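Side-chain contact in BAT-2 beta-lactamase (Bacillus atrophaeus, PDB 6W5G), which hydrolyses the beta-lactam ring of antibiotics as a class D serine beta-lactamase, and so probably contributes to antibiotic resistance: residues 147-150 with 151-155. Residues are numbered along the deposited sequence; the frame is centred on the assembly and turned at random.
Sequences RISY and GNEDI
Ser149, the first residue to leave the helical conformation after helix 138-147, has positive phi in a Schellman motif and meets the carboxylate of Glu153 four residues on. Glu153 OE2 comes to 3.5 Å from Ser149 CA. A water joins the two side chains at their polar ends, accepting from Ser149 OG and donating to Glu153 OE2 at 2.5 Å. Glu153 reaches back because its CG lies anti to its own carbonyl carbon (chi1 -54°) and the chain beyond is extended. Its other oxygen, OE1, is hydrogen-bonded to His146 in the last turn of the helix, which, with the water at OE2, probably restricts rotation of the carboxylate. A second water accepts from Gly151 N and donates to Ser149 O, bridging the backbone on each side of Tyr150.

Tyr150 opens a type II' beta turn that ends at Glu153. Its carbonyl O accepts the closing hydrogen bond from Glu153 N at 3.1 Å, a bent one (137° at the hydrogen), and Glu153 CG packs 3.6 Å from the same Tyr150 O. Gly151 takes the positive-phi corner. After it, Asn152 OD1 accepts from Asp154 N at 3.1 Å in an Asx turn, the donor standing well above the amide plane; the same OD1 also accepts from Lys169 N.

With CG anti to the backbone N (chi1 -167°), the buried Tyr150 ring packs edge-to-face with both Phe78, which precedes the carboxylated Lys79, and Phe178. It lies between two helices, touching Leu145 of 138-147 and Phe178 and Glu175 of 172-184, while Glu153 O accepts a hydrogen bond from Lys142 NZ of the former.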
loop_
_atom_site.group_PDB
_atom_site.type_symbol
_atom_site.label_atom_id
_atom_site.label_comp_id
_atom_site.label_asym_id
_atom_site.label_seq_id
_atom_site.Cartn_x
_atom_site.Cartn_y
_atom_site.Cartn_z
ATOM N N ARG A 147 15.719 9.292 1.048
ATOM C CA ARG A 147 15.149 10.586 0.709
ATOM C C ARG A 147 13.703 10.696 1.175
ATOM O O ARG A 147 13.268 11.766 1.624
ATOM C CB ARG A 147 15.255 10.804 -0.792
ATOM C CG ARG A 147 15.057 12.209 -1.198
ATOM C CD ARG A 147 15.552 12.396 -2.603
ATOM N NE ARG A 147 15.212 13.716 -3.083
ATOM C CZ ARG A 147 15.238 14.046 -4.365
ATOM N NH1 ARG A 147 15.602 13.141 -5.261
ATOM N NH2 ARG A 147 14.920 15.273 -4.740
ATOM N N ILE A 148 12.945 9.599 1.099
ATOM C CA ILE A 148 11.554 9.608 1.535
ATOM C C ILE A 148 11.371 9.074 2.948
ATOM O O ILE A 148 10.231 8.985 3.417
ATOM C CB ILE A 148 10.614 8.905 0.532
ATOM C CG1 ILE A 148 10.887 7.397 0.486
ATOM C CG2 ILE A 148 10.762 9.528 -0.858
ATOM C CD1 ILE A 148 9.774 6.595 -0.213
ATOM N N SER A 149 12.454 8.735 3.643
ATOM C CA SER A 149 12.412 8.271 5.031
ATOM C C SER A 149 11.403 7.135 5.220
ATOM O O SER A 149 10.462 7.227 6.011
ATOM C CB SER A 149 12.126 9.431 5.996
ATOM O OG SER A 149 13.097 10.455 5.876
ATOM N N TYR A 150 11.617 6.047 4.482
ATOM C CA TYR A 150 10.672 4.926 4.468
ATOM C C TYR A 150 11.081 3.891 5.513
ATOM O O TYR A 150 11.937 3.038 5.265
ATOM C CB TYR A 150 10.595 4.312 3.077
ATOM C CG TYR A 150 9.435 3.352 2.885
ATOM C CD1 TYR A 150 9.576 1.990 3.164
ATOM C CD2 TYR A 150 8.199 3.802 2.421
ATOM C CE1 TYR A 150 8.517 1.106 2.988
ATOM C CE2 TYR A 150 7.137 2.923 2.237
ATOM C CZ TYR A 150 7.301 1.578 2.524
ATOM O OH TYR A 150 6.256 0.691 2.344
ATOM N N GLY A 151 10.449 3.954 6.679
ATOM C CA GLY A 151 10.693 2.957 7.706
ATOM C C GLY A 151 12.145 2.929 8.136
ATOM O O GLY A 151 12.817 3.967 8.239
ATOM N N ASN A 152 12.651 1.725 8.386
ATOM C CA ASN A 152 14.047 1.574 8.789
ATOM C C ASN A 152 15.021 1.664 7.618
ATOM O O ASN A 152 16.232 1.593 7.837
ATOM C CB ASN A 152 14.261 0.297 9.612
ATOM C CG ASN A 152 14.082 -0.976 8.801
ATOM O OD1 ASN A 152 13.825 -0.934 7.604
ATOM N ND2 ASN A 152 14.231 -2.121 9.461
ATOM N N GLU A 153 14.517 1.826 6.391
ATOM C CA GLU A 153 15.337 2.036 5.200
ATOM C C GLU A 153 16.290 0.878 4.918
ATOM O O GLU A 153 17.252 1.040 4.168
ATOM C CB GLU A 153 16.093 3.372 5.250
ATOM C CG GLU A 153 15.195 4.574 5.494
ATOM C CD GLU A 153 15.966 5.865 5.712
ATOM O OE1 GLU A 153 17.169 5.912 5.383
ATOM O OE2 GLU A 153 15.365 6.837 6.223
ATOM N N ASP A 154 16.034 -0.303 5.474
ATOM C CA ASP A 154 17.013 -1.389 5.479
ATOM C C ASP A 154 16.743 -2.325 4.307
ATOM O O ASP A 154 15.800 -3.121 4.347
ATOM C CB ASP A 154 16.944 -2.139 6.806
ATOM C CG ASP A 154 18.029 -3.195 6.949
ATOM O OD1 ASP A 154 18.725 -3.510 5.965
ATOM O OD2 ASP A 154 18.180 -3.720 8.065
ATOM N N ILE A 155 17.590 -2.251 3.278
ATOM C CA ILE A 155 17.464 -3.114 2.105
ATOM C C ILE A 155 18.504 -4.231 2.091
ATOM O O ILE A 155 18.688 -4.888 1.059
ATOM C CB ILE A 155 17.460 -2.317 0.787
ATOM C CG1 ILE A 155 18.812 -1.639 0.543
ATOM C CG2 ILE A 155 16.336 -1.293 0.802
ATOM C CD1 ILE A 155 18.926 -0.967 -0.820
HETATM O O HOH W 1 8.828 6.144 7.788
HETATM O O HOH W 2 15.643 9.355 6.270
#